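Local coordinates for protein putative agmatinase (Clostridium difficile, PDB 3LHL) that probably hydrolyses agmatine to putrescine and urea, as a manganese-dependent member of the arginase family, at residues S32-E37 / V247-D252; Q79-I84 / L102-A107; Y176-I179 / D183-E186; V90-G95 / R268-I273; K152-G157 / E186-M191. One frame throughout, in Å; residues are numbered along the deposited sequence.

Contact 1. Residues S32-E37 / V247-D252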
# COMPACT_ATOMS: atom_id res chain seq x y z
N SER A 32 7.48 11.02 -7.54
CA SER A 32 7.92 12.23 -8.24
C SER A 32 6.90 12.63 -9.30
O SER A 32 6.70 13.81 -9.57
CB SER A 32 9.29 12.00 -8.88
OG SER A 32 9.25 10.93 -9.80
N SER A 33 6.26 11.65 -9.93
CA SER A 33 5.26 11.95 -10.93
C SER A 33 4.03 12.56 -10.24
O SER A 33 3.41 13.49 -10.75
CB SER A 33 4.86 10.68 -11.67
OG SER A 33 3.81 10.94 -12.59
N MSE A 34 3.70 12.04 -9.06
CA MSE A 34 2.56 12.54 -8.31
C MSE A 34 2.86 13.92 -7.73
O MSE A 34 1.95 14.73 -7.53
CB MSE A 34 2.21 11.59 -7.17
CG MSE A 34 1.83 10.18 -7.61
SE MSE A 34 1.60 9.04 -6.07
CE MSE A 34 2.75 7.58 -6.56
N ARG A 35 4.13 14.18 -7.45
CA ARG A 35 4.53 15.45 -6.86
C ARG A 35 4.18 16.67 -7.71
O ARG A 35 3.66 17.66 -7.20
CB ARG A 35 6.03 15.45 -6.55
CG ARG A 35 6.54 16.76 -5.97
CD ARG A 35 7.91 16.62 -5.33
NE ARG A 35 7.92 15.60 -4.29
CZ ARG A 35 8.51 14.41 -4.41
NH1 ARG A 35 9.15 14.10 -5.53
NH2 ARG A 35 8.46 13.54 -3.42
N LYS A 36 4.44 16.59 -9.01
CA LYS A 36 4.14 17.71 -9.89
C LYS A 36 2.66 17.77 -10.25
O LYS A 36 2.23 18.65 -10.99
CB LYS A 36 4.97 17.63 -11.17
CG LYS A 36 4.74 16.36 -11.98
CD LYS A 36 5.41 16.45 -13.35
CE LYS A 36 4.77 17.54 -14.21
NZ LYS A 36 5.28 17.57 -15.62
N GLU A 37 1.90 16.82 -9.72
CA GLU A 37 0.47 16.72 -9.99
C GLU A 37 -0.38 17.10 -8.77
O GLU A 37 -1.35 17.86 -8.88
CB GLU A 37 0.14 15.29 -10.42
CG GLU A 37 -1.34 14.98 -10.60
CD GLU A 37 -1.86 15.33 -11.99
OE1 GLU A 37 -1.27 14.84 -12.98
OE2 GLU A 37 -2.85 16.09 -12.09
N VAL A 247 1.39 1.33 -3.67
CA VAL A 247 2.51 0.99 -4.53
C VAL A 247 2.13 0.56 -5.93
O VAL A 247 0.96 0.39 -6.25
CB VAL A 247 3.33 -0.17 -3.89
CG1 VAL A 247 3.87 0.26 -2.52
CG2 VAL A 247 2.45 -1.40 -3.73
N GLU A 248 3.15 0.39 -6.76
CA GLU A 248 3.03 -0.07 -8.14
C GLU A 248 2.51 0.92 -9.19
O GLU A 248 2.16 0.51 -10.30
CB GLU A 248 2.23 -1.38 -8.18
CG GLU A 248 2.94 -2.55 -7.47
CD GLU A 248 4.32 -2.88 -8.07
OE1 GLU A 248 4.86 -2.05 -8.82
OE2 GLU A 248 4.86 -3.98 -7.78
N LEU A 249 2.44 2.20 -8.84
CA LEU A 249 2.04 3.19 -9.82
C LEU A 249 3.26 3.34 -10.72
O LEU A 249 4.35 3.67 -10.24
CB LEU A 249 1.74 4.56 -9.18
CG LEU A 249 1.79 5.70 -10.22
CD1 LEU A 249 0.55 5.64 -11.12
CD2 LEU A 249 1.86 7.05 -9.52
N SER A 250 3.09 3.06 -12.00
CA SER A 250 4.17 3.17 -12.97
C SER A 250 3.60 4.09 -14.05
O SER A 250 3.01 3.64 -15.02
CB SER A 250 4.51 1.80 -13.55
OG SER A 250 5.76 1.85 -14.22
N PRO A 251 3.77 5.41 -13.86
CA PRO A 251 3.34 6.55 -14.68
C PRO A 251 3.39 6.44 -16.19
O PRO A 251 2.35 6.49 -16.86
CB PRO A 251 4.22 7.70 -14.18
CG PRO A 251 4.44 7.35 -12.76
CD PRO A 251 4.72 5.87 -12.82
N ASP A 252 4.59 6.30 -16.73
CA ASP A 252 4.77 6.24 -18.17
C ASP A 252 3.91 5.23 -18.92
O ASP A 252 3.64 5.42 -20.11
CB ASP A 252 6.24 6.01 -18.51
CG ASP A 252 7.14 7.05 -17.87
OD1 ASP A 252 6.73 8.23 -17.81
OD2 ASP A 252 8.26 6.69 -17.43
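The hydroxyl of Ser-33 lies against the ring of Pro-251 and has a weak hydrogen bond to Thr-260 OG1. Within this contact OG meets carbon alone, 3.6 Å from Pro-251 CG and equally far from Pro-251 CB, with Ser-33 CB 3.5 Å from that same CG. With OG anti to the backbone N (chi1 176°), both atoms of the short serine side chain come against the proline ring. The second touch is wholly apolar. Met-34, modelled as selenomethionine, and Leu-249 reach for each other tip to tip: Met-34 CG is 3.7 Å from Leu-249 CD2, and the selenium SE is 4.0 Å from this methyl. The terminal CE is modelled too near CD2 for its exact place to be trusted. Leu-249 is further enclosed by Leu-203 and Phe-211, and its side chain lies about 8 Å from that of the manganese ligand Asp-202. Just before it, Glu-248 bonds through OE2 to the backbone N of His-98, another manganese ligand; Glu-248 has itself been seen binding manganese, although no ion is bound to it in this chain. Helix 30-38 also packs on helix 258-278, where Ala-263 and Cys-264 take up Met-34, while residues 248-252 form a loop that leaves strand 240-247 and leads on to helix 258-278.

Contact 2. Residues Q79-I84 / L102-A107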
# COMPACT_ATOMS: atom_id res chain seq x y z
N GLN A 79 15.18 1.78 7.95
CA GLN A 79 15.66 2.85 8.80
C GLN A 79 14.71 4.04 8.88
O GLN A 79 14.36 4.48 9.97
CB GLN A 79 17.03 3.34 8.32
CG GLN A 79 18.16 2.37 8.56
CD GLN A 79 18.29 2.01 10.03
OE1 GLN A 79 17.88 0.93 10.45
NE2 GLN A 79 18.85 2.92 10.82
N GLU A 80 14.29 4.55 7.72
CA GLU A 80 13.39 5.69 7.68
C GLU A 80 12.09 5.39 8.41
O GLU A 80 11.62 6.18 9.22
CB GLU A 80 13.10 6.09 6.22
CG GLU A 80 12.23 7.34 6.07
CD GLU A 80 12.83 8.57 6.75
OE1 GLU A 80 13.99 8.91 6.43
OE2 GLU A 80 12.14 9.19 7.59
N THR A 81 11.51 4.23 8.12
CA THR A 81 10.25 3.82 8.74
C THR A 81 10.41 3.71 10.25
O THR A 81 9.60 4.24 11.00
CB THR A 81 9.77 2.45 8.19
OG1 THR A 81 9.79 2.47 6.76
CG2 THR A 81 8.35 2.16 8.65
N TYR A 82 11.48 3.04 10.69
CA TYR A 82 11.73 2.84 12.11
C TYR A 82 11.75 4.16 12.90
O TYR A 82 11.12 4.27 13.95
CB TYR A 82 13.05 2.11 12.35
CG TYR A 82 13.40 2.04 13.82
CD1 TYR A 82 12.62 1.30 14.71
CD2 TYR A 82 14.45 2.81 14.34
CE1 TYR A 82 12.86 1.34 16.08
CE2 TYR A 82 14.69 2.85 15.71
CZ TYR A 82 13.89 2.12 16.58
OH TYR A 82 14.10 2.18 17.93
N LYS A 83 12.47 5.14 12.39
CA LYS A 83 12.53 6.42 13.08
C LYS A 83 11.13 7.02 13.22
O LYS A 83 10.79 7.58 14.27
CB LYS A 83 13.46 7.37 12.33
CG LYS A 83 14.90 6.88 12.31
CD LYS A 83 15.75 7.65 11.32
CE LYS A 83 17.12 7.02 11.18
NZ LYS A 83 17.92 7.64 10.08
N ILE A 84 10.31 6.90 12.18
CA ILE A 84 8.95 7.44 12.24
C ILE A 84 8.14 6.69 13.29
O ILE A 84 7.46 7.30 14.12
CB ILE A 84 8.25 7.33 10.86
CG1 ILE A 84 8.99 8.18 9.83
CG2 ILE A 84 6.79 7.78 10.98
CD1 ILE A 84 8.54 7.98 8.41
N LEU A 102 7.94 -4.67 2.55
CA LEU A 102 8.54 -5.61 3.50
C LEU A 102 9.31 -4.93 4.63
O LEU A 102 8.99 -5.13 5.80
CB LEU A 102 9.43 -6.62 2.76
CG LEU A 102 10.19 -7.67 3.59
CD1 LEU A 102 9.25 -8.38 4.57
CD2 LEU A 102 10.82 -8.67 2.63
N PRO A 103 10.33 -4.12 4.30
CA PRO A 103 11.09 -3.45 5.37
C PRO A 103 10.23 -2.48 6.17
O PRO A 103 10.41 -2.33 7.38
CB PRO A 103 12.22 -2.75 4.61
CG PRO A 103 11.64 -2.52 3.25
CD PRO A 103 10.91 -3.82 2.98
N ALA A 104 9.29 -1.82 5.50
CA ALA A 104 8.41 -0.86 6.15
C ALA A 104 7.57 -1.59 7.18
O ALA A 104 7.44 -1.15 8.33
CB ALA A 104 7.51 -0.18 5.12
N PHE A 105 6.99 -2.71 6.76
CA PHE A 105 6.16 -3.51 7.64
C PHE A 105 6.98 -3.97 8.83
O PHE A 105 6.52 -3.90 9.97
CB PHE A 105 5.62 -4.74 6.91
CG PHE A 105 4.91 -5.69 7.83
CD1 PHE A 105 3.68 -5.36 8.38
CD2 PHE A 105 5.53 -6.88 8.23
CE1 PHE A 105 3.07 -6.19 9.32
CE2 PHE A 105 4.94 -7.71 9.16
CZ PHE A 105 3.70 -7.37 9.71
N LYS A 106 8.20 -4.43 8.56
CA LYS A 106 9.06 -4.89 9.65
C LYS A 106 9.26 -3.82 10.71
O LYS A 106 9.13 -4.08 11.90
CB LYS A 106 10.41 -5.36 9.10
CG LYS A 106 10.35 -6.74 8.45
CD LYS A 106 11.70 -7.17 7.90
CE LYS A 106 11.61 -8.54 7.25
NZ LYS A 106 12.93 -9.00 6.73
N ALA A 107 9.57 -2.60 10.27
CA ALA A 107 9.79 -1.50 11.19
C ALA A 107 8.54 -1.27 12.05
O ALA A 107 8.64 -0.95 13.23
CB ALA A 107 10.14 -0.22 10.42
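Thr-81 and Ala-107 make the tight part of this helix pair, while Tyr-82 forms its looser margin. Ala-107 CB presses on both Thr-81 CB and Thr-81 CG2, each at 3.5 Å, closer than carbons usually pack. Thr-81 CG2 also lies 3.4 Å from Ala-104 O; chi1 of -50° sets this methyl opposite the backbone N and turns it to the facing helix. The other branch, OG1, passes alongside Ala-104, 3.9 Å from its CB, and bonds back to Ile-77 O one turn earlier in its own helix. Toward the margin, Ala-107 CB touches Tyr-82 N at 3.5 Å, yet Tyr-82 CB stands 4.2 Å off; the tyrosine is partly exposed, and its side chain comes near a phosphate ion probably taken from the crystallisation liquor. Small residues let the axes approach to 8.2 Å, 27° apart. These are the helices of two successive beta-alpha-beta crossovers, before and after strand 90-95, and lie on the same face of the sheet. No hydrogen bond joins the segments: the threonine hydroxyl is spent on its own helix, so cohesion here rests on the fit of methyl groups against one another and against backbone atoms.

Contact 3. Residues Y176-I179 / D183-E186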
# COMPACT_ATOMS: atom_id res chain seq x y z
N TYR A 176 -6.45 -14.78 4.73
CA TYR A 176 -7.84 -14.63 4.35
C TYR A 176 -7.76 -13.95 2.99
O TYR A 176 -7.02 -12.98 2.82
CB TYR A 176 -8.61 -13.71 5.30
CG TYR A 176 -9.93 -13.29 4.72
CD1 TYR A 176 -11.04 -14.14 4.77
CD2 TYR A 176 -10.05 -12.08 4.03
CE1 TYR A 176 -12.24 -13.79 4.16
CE2 TYR A 176 -11.25 -11.73 3.41
CZ TYR A 176 -12.34 -12.59 3.48
OH TYR A 176 -13.52 -12.24 2.87
N MSE A 177 -8.52 -14.45 2.02
CA MSE A 177 -8.47 -13.87 0.69
C MSE A 177 -9.81 -13.77 -0.00
O MSE A 177 -10.53 -14.76 -0.12
CB MSE A 177 -7.52 -14.68 -0.20
CG MSE A 177 -7.42 -14.17 -1.62
SE MSE A 177 -6.29 -15.28 -2.73
CE MSE A 177 -4.56 -14.75 -2.03
N GLU A 178 -10.17 -12.57 -0.45
CA GLU A 178 -11.42 -12.42 -1.18
C GLU A 178 -10.98 -12.34 -2.64
O GLU A 178 -10.26 -11.42 -3.04
CB GLU A 178 -12.17 -11.15 -0.81
CG GLU A 178 -13.62 -11.19 -1.32
CD GLU A 178 -14.27 -9.83 -1.45
OE1 GLU A 178 -14.12 -9.00 -0.52
OE2 GLU A 178 -14.94 -9.59 -2.48
N ILE A 179 -11.40 -13.32 -3.43
CA ILE A 179 -11.01 -13.36 -4.83
C ILE A 179 -11.98 -12.62 -5.73
O ILE A 179 -13.20 -12.69 -5.56
CB ILE A 179 -10.89 -14.83 -5.30
CG1 ILE A 179 -9.81 -15.53 -4.47
CG2 ILE A 179 -10.58 -14.89 -6.80
CD1 ILE A 179 -9.77 -17.04 -4.67
N ASP A 183 -15.94 -6.83 -1.82
CA ASP A 183 -17.23 -6.74 -1.14
C ASP A 183 -17.25 -7.12 0.34
O ASP A 183 -18.08 -6.61 1.10
CB ASP A 183 -18.27 -7.58 -1.89
CG ASP A 183 -18.46 -7.12 -3.33
OD1 ASP A 183 -18.78 -5.93 -3.53
OD2 ASP A 183 -18.29 -7.94 -4.25
N THR A 184 -16.35 -8.00 0.75
CA THR A 184 -16.30 -8.43 2.14
C THR A 184 -15.49 -7.50 3.05
O THR A 184 -15.42 -7.73 4.26
CB THR A 184 -15.70 -9.85 2.27
OG1 THR A 184 -14.33 -9.82 1.86
CG2 THR A 184 -16.46 -10.84 1.41
N PHE A 185 -14.90 -6.46 2.48
CA PHE A 185 -14.07 -5.54 3.26
C PHE A 185 -14.72 -4.97 4.52
O PHE A 185 -14.11 -4.94 5.58
CB PHE A 185 -13.56 -4.39 2.39
CG PHE A 185 -12.45 -3.59 3.04
CD1 PHE A 185 -11.26 -4.21 3.44
CD2 PHE A 185 -12.61 -2.22 3.30
CE1 PHE A 185 -10.24 -3.48 4.07
CE2 PHE A 185 -11.60 -1.48 3.93
CZ PHE A 185 -10.41 -2.12 4.32
N GLU A 186 -15.96 -4.50 4.40
CA GLU A 186 -16.65 -3.93 5.56
C GLU A 186 -16.78 -4.96 6.68
O GLU A 186 -16.59 -4.63 7.85
CB GLU A 186 -18.03 -3.41 5.17
CG GLU A 186 -18.80 -2.74 6.32
CD GLU A 186 -20.02 -1.97 5.84
OE1 GLU A 186 -20.52 -2.27 4.73
OE2 GLU A 186 -20.50 -1.08 6.57
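Tyr-176, the first residue of the strand, brings its hydroxyl to Thr-184, donating a hydrogen bond from OH to Thr-184 OG1 at 2.7 Å. That oxygen lies at the edge of the tyrosine ring, in its plane. Two residues on, Glu-178 points to the same side of the strand, its chain extended beyond CG, and its carboxylate meets the turn before the helix. Thr-184 N donates to Glu-178 OE1 over 2.8 Å with an N-H...O angle of 158°, and Thr-184 OG1 donates to that same OE1 at a short 2.5 Å. Both donors come from one face of the carboxylate, well out of its plane. Thr-184 can serve twice because chi1 of 65° tucks OG1 between its backbone N and carbonyl carbon, near its own N-H. The hydroxyls therefore form a chain of hydrogen bonds, from tyrosine through threonine to carboxylate. A weak bond from Asp-183 N to Glu-178 OE2 is doubtful, since OE2 is not securely placed. Together these bonds tie the outermost strand 176-179 to the turn that leads into helix 185-191, a beta-to-alpha connection at the edge of the parallel alpha/beta sheet of the arginase fold.

Contact 4. Residues V90-G95 / R268-I273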
# COMPACT_ATOMS: atom_id res chain seq x y z
N VAL A 90 2.78 7.84 12.30
CA VAL A 90 2.38 6.88 11.29
C VAL A 90 3.14 7.08 9.99
O VAL A 90 3.15 8.17 9.42
CB VAL A 90 0.86 6.99 11.00
CG1 VAL A 90 0.46 6.02 9.89
CG2 VAL A 90 0.08 6.71 12.26
N PRO A 91 3.83 6.02 9.53
CA PRO A 91 4.58 6.14 8.28
C PRO A 91 3.64 5.85 7.11
O PRO A 91 2.91 4.86 7.13
CB PRO A 91 5.66 5.07 8.42
CG PRO A 91 4.96 3.99 9.21
CD PRO A 91 4.20 4.79 10.25
N PHE A 92 3.64 6.73 6.12
CA PHE A 92 2.81 6.56 4.94
C PHE A 92 3.78 6.60 3.76
O PHE A 92 4.23 7.67 3.35
CB PHE A 92 1.77 7.68 4.84
CG PHE A 92 0.70 7.42 3.83
CD1 PHE A 92 -0.46 8.18 3.83
CD2 PHE A 92 0.85 6.43 2.86
CE1 PHE A 92 -1.47 7.96 2.88
CE2 PHE A 92 -0.15 6.20 1.91
CZ PHE A 92 -1.31 6.97 1.92
N MSE A 93 4.08 5.43 3.23
CA MSE A 93 5.01 5.29 2.12
C MSE A 93 4.34 5.24 0.75
O MSE A 93 3.33 4.55 0.55
CB MSE A 93 5.85 4.02 2.36
CG MSE A 93 6.95 3.76 1.34
SE MSE A 93 8.09 2.27 1.91
CE MSE A 93 6.73 0.88 2.01
N ILE A 94 4.89 6.00 -0.19
CA ILE A 94 4.41 6.06 -1.56
C ILE A 94 5.56 5.45 -2.33
O ILE A 94 6.49 6.15 -2.74
CB ILE A 94 4.25 7.50 -2.07
CG1 ILE A 94 3.33 8.29 -1.14
CG2 ILE A 94 3.71 7.48 -3.49
CD1 ILE A 94 1.96 7.69 -0.95
N GLY A 95 5.52 4.15 -2.54
CA GLY A 95 6.64 3.54 -3.22
C GLY A 95 6.51 3.24 -4.69
O GLY A 95 5.60 3.69 -5.39
N ARG A 268 -4.72 11.31 -1.12
CA ARG A 268 -5.45 12.30 -0.33
C ARG A 268 -6.47 11.67 0.61
O ARG A 268 -6.46 11.94 1.81
CB ARG A 268 -6.18 13.29 -1.24
CG ARG A 268 -6.87 14.40 -0.45
CD ARG A 268 -7.73 15.26 -1.34
NE ARG A 268 -8.90 14.52 -1.83
CZ ARG A 268 -9.68 14.92 -2.82
NH1 ARG A 268 -9.42 16.05 -3.46
NH2 ARG A 268 -10.72 14.19 -3.18
N GLU A 269 -7.36 10.84 0.07
CA GLU A 269 -8.39 10.21 0.89
C GLU A 269 -7.80 9.41 2.05
O GLU A 269 -8.32 9.45 3.17
CB GLU A 269 -9.28 9.30 0.03
CG GLU A 269 -9.78 9.94 -1.27
CD GLU A 269 -10.60 11.20 -1.05
OE1 GLU A 269 -11.85 11.15 -1.18
OE2 GLU A 269 -10.01 12.26 -0.74
N LEU A 270 -6.71 8.70 1.79
CA LEU A 270 -6.08 7.91 2.84
C LEU A 270 -5.49 8.79 3.93
O LEU A 270 -5.61 8.48 5.10
CB LEU A 270 -4.99 7.00 2.25
CG LEU A 270 -5.53 5.78 1.50
CD1 LEU A 270 -4.39 5.01 0.87
CD2 LEU A 270 -6.30 4.88 2.47
N CYS A 271 -4.85 9.90 3.54
CA CYS A 271 -4.28 10.81 4.52
C CYS A 271 -5.42 11.35 5.38
O CYS A 271 -5.32 11.39 6.60
CB CYS A 271 -3.56 11.98 3.83
SG CYS A 271 -1.94 11.57 3.14
N LEU A 272 -6.50 11.75 4.73
CA LEU A 272 -7.65 12.28 5.44
C LEU A 272 -8.17 11.26 6.45
O LEU A 272 -8.30 11.55 7.64
CB LEU A 272 -8.75 12.66 4.45
CG LEU A 272 -8.42 13.88 3.59
CD1 LEU A 272 -9.49 14.08 2.53
CD2 LEU A 272 -8.31 15.11 4.49
N ILE A 273 -8.44 10.05 5.97
CA ILE A 273 -8.94 8.98 6.81
C ILE A 273 -8.07 8.71 8.03
O ILE A 273 -8.57 8.63 9.16
CB ILE A 273 -9.11 7.69 5.97
CG1 ILE A 273 -10.59 7.47 5.68
CG2 ILE A 273 -8.50 6.48 6.66
CD1 ILE A 273 -11.25 8.65 5.03
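The hydrophobic layer between the parallel sheet and a flanking helix, a basic element of the alpha/beta arginase fold, is met here where Phe-92 of strand 90-95 packs against helix 258-278. The aromatic side chain crosses that of Leu-270 at about a right angle: Phe-92 CZ is 3.7 Å from Leu-270 CB and 3.8 Å from Leu-270 CD1. One residue along the helix, Cys-271 adds a sulfur-aromatic contact, its SG 3.6 Å from Phe-92 CE1. The sulfur sits 4.7 Å from the centroid of the Phe-92 ring, 64° off the ring normal, an oblique approach. The first torsion of Phe-92, with CG anti to the backbone N (chi1 -167°), carries the ring from strand to helix, bridging the 8.3 Å between Phe-92 CA and Cys-271 CA, the nearest CA pair of the two segments. Neighbouring strands close around this ring, Leu-10 from strand 10-15 and Cys-244 from strand 240-247, and Leu-270 in turn meets Ile-246 and Phe-231. The next strand residue, Met-93, packs instead on Ala-104 of helix 101-111. On helix 258-278 itself a buried ion pair is well supplied with partners: Arg-268 NH1 bonds to Glu-42 O and Glu-269 OE1 to Ser-45 OG, while Arg-268 NE donates to Glu-269 OE2 at 2.7 Å, almost in the guanidinium plane and with an angle of 163°.

Contact 5. Residues K152-G157 / E186-M191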
# COMPACT_ATOMS: atom_id res chain seq x y z
N LYS A 152 -3.69 -13.44 10.19
CA LYS A 152 -3.24 -12.06 10.39
C LYS A 152 -3.33 -11.27 9.08
O LYS A 152 -3.46 -10.05 9.09
CB LYS A 152 -1.79 -12.03 10.88
CG LYS A 152 -1.49 -12.97 12.04
CD LYS A 152 -2.30 -12.63 13.27
CE LYS A 152 -1.97 -11.25 13.80
NZ LYS A 152 -2.60 -11.03 15.14
N ILE A 153 -3.26 -11.98 7.96
CA ILE A 153 -3.29 -11.35 6.65
C ILE A 153 -4.63 -11.49 5.95
O ILE A 153 -5.20 -12.58 5.88
CB ILE A 153 -2.18 -11.95 5.76
CG1 ILE A 153 -0.84 -11.83 6.51
CG2 ILE A 153 -2.13 -11.23 4.42
CD1 ILE A 153 0.32 -12.52 5.82
N PHE A 154 -5.13 -10.36 5.45
CA PHE A 154 -6.42 -10.30 4.75
C PHE A 154 -6.20 -9.66 3.38
O PHE A 154 -5.78 -8.52 3.29
CB PHE A 154 -7.41 -9.49 5.57
CG PHE A 154 -7.69 -10.08 6.91
CD1 PHE A 154 -8.82 -10.86 7.12
CD2 PHE A 154 -6.78 -9.91 7.96
CE1 PHE A 154 -9.05 -11.47 8.35
CE2 PHE A 154 -7.00 -10.53 9.19
CZ PHE A 154 -8.13 -11.31 9.39
N GLN A 155 -6.49 -10.42 2.33
CA GLN A 155 -6.28 -9.94 0.97
C GLN A 155 -7.60 -9.69 0.26
O GLN A 155 -8.56 -10.44 0.44
CB GLN A 155 -5.44 -10.97 0.22
CG GLN A 155 -4.31 -11.54 1.09
CD GLN A 155 -3.35 -12.42 0.32
OE1 GLN A 155 -2.60 -11.94 -0.53
NE2 GLN A 155 -3.37 -13.71 0.62
N PHE A 156 -7.63 -8.63 -0.54
CA PHE A 156 -8.84 -8.25 -1.26
C PHE A 156 -8.61 -7.89 -2.72
O PHE A 156 -7.61 -7.26 -3.06
CB PHE A 156 -9.49 -7.05 -0.57
CG PHE A 156 -9.89 -7.31 0.84
CD1 PHE A 156 -11.17 -7.75 1.14
CD2 PHE A 156 -8.98 -7.13 1.87
CE1 PHE A 156 -11.55 -8.01 2.45
CE2 PHE A 156 -9.34 -7.38 3.20
CZ PHE A 156 -10.63 -7.82 3.48
N GLY A 157 -9.54 -8.29 -3.58
CA GLY A 157 -9.46 -7.98 -4.99
C GLY A 157 -8.57 -8.88 -5.83
O GLY A 157 -8.41 -8.65 -7.03
N GLU A 186 -15.96 -4.50 4.40
CA GLU A 186 -16.65 -3.93 5.56
C GLU A 186 -16.78 -4.96 6.68
O GLU A 186 -16.59 -4.63 7.85
CB GLU A 186 -18.03 -3.41 5.17
CG GLU A 186 -18.80 -2.74 6.32
CD GLU A 186 -20.02 -1.97 5.84
OE1 GLU A 186 -20.52 -2.27 4.73
OE2 GLU A 186 -20.50 -1.08 6.57
N ASN A 187 -17.09 -6.20 6.32
CA ASN A 187 -17.22 -7.25 7.32
C ASN A 187 -15.88 -7.51 8.01
O ASN A 187 -15.83 -7.64 9.23
CB ASN A 187 -17.72 -8.55 6.68
CG ASN A 187 -19.23 -8.58 6.53
OD1 ASN A 187 -19.94 -7.87 7.22
ND2 ASN A 187 -19.72 -9.43 5.64
N ILE A 188 -14.81 -7.59 7.23
CA ILE A 188 -13.48 -7.83 7.78
C ILE A 188 -13.04 -6.71 8.71
O ILE A 188 -12.50 -6.96 9.78
CB ILE A 188 -12.42 -8.01 6.66
CG1 ILE A 188 -12.69 -9.32 5.90
CG2 ILE A 188 -11.00 -8.02 7.24
CD1 ILE A 188 -12.72 -10.55 6.80
N VAL A 189 -13.29 -5.47 8.29
CA VAL A 189 -12.91 -4.31 9.09
C VAL A 189 -13.63 -4.27 10.44
O VAL A 189 -13.01 -3.98 11.47
CB VAL A 189 -13.17 -3.01 8.32
CG1 VAL A 189 -12.88 -1.81 9.20
CG2 VAL A 189 -12.28 -2.96 7.07
N ASN A 190 -14.93 -4.54 10.45
CA ASN A 190 -15.68 -4.56 11.70
C ASN A 190 -15.14 -5.66 12.62
O ASN A 190 -15.05 -5.48 13.83
CB ASN A 190 -17.17 -4.80 11.45
CG ASN A 190 -17.88 -3.56 10.98
OD1 ASN A 190 -17.71 -2.48 11.54
ND2 ASN A 190 -18.71 -3.70 9.95
N MSE A 191 -14.76 -6.79 12.02
CA MSE A 191 -14.23 -7.91 12.78
C MSE A 191 -12.88 -7.58 13.41
O MSE A 191 -12.51 -8.15 14.43
CB MSE A 191 -14.08 -9.14 11.89
CG MSE A 191 -15.34 -9.96 11.75
SE MSE A 191 -15.13 -11.38 10.44
CE MSE A 191 -13.54 -12.23 11.17
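Ile-188 fits between Phe-154 and Phe-156, two aromatic residues that project from one face of the strand. Its branches divide the work. Ile-188 CG2 is 3.6 Å from Phe-154 CD1, and the terminal methyl CD1 of Ile-188 adds to this at 3.9 Å from Phe-154 CD1; the approach of CG2 is oblique to the ring. Ile-188 CG1 is 3.5 Å from Phe-156 CZ, while Ile-188 CB lies 3.7 Å from the same CZ and in the plane of the ring, so the isoleucine meets that ring at its edge. Ile-188 CG2 comes also within 3.8 Å of Phe-156 CZ, which leaves this methyl touching both rings. The two phenylalanines share a first torsion near -61°, CG anti to the carbonyl carbon, and thus stand alike over the strand, with the isoleucine entering across them. No polar atom takes part; the contact is wholly apolar and buried. Phe-156 also makes an edge-to-face stack with Phe-185, at the start of the same helix, and meets Phe-120 of strand 115-120. Strand 153-158 lies in the sheet between 115-120 and 176-179, and helix 185-191 covers this edge, with Ile-188 also resting on Tyr-176 of the outermost strand.

How the contacts relate
From the N terminus, helix 30-38 opens contact 1, whose long loop closes only at 247-252. Within it, contact 2 joins helix 70-86 to helix 101-111. Strand 90-95, which opens contact 4, follows the first of these helices and precedes the second in the chain; contacts 2 and 4 therefore cross, touching where Ala-104 meets Met-93. Contact 4 closes at the C-terminal helix, after contact 1, so these two also cross, meeting where Val-247 packs on Gly-95. Nested inside both loops, contact 5 opens at strand 153-158 and contact 3 at 176-179; both close on the same stretch, tying the sheet's far edge. Contacts 2 and 4 set helices against the region of strand 90-95, and contact 1 ties helix 30-38 to the loop after strand 240-247.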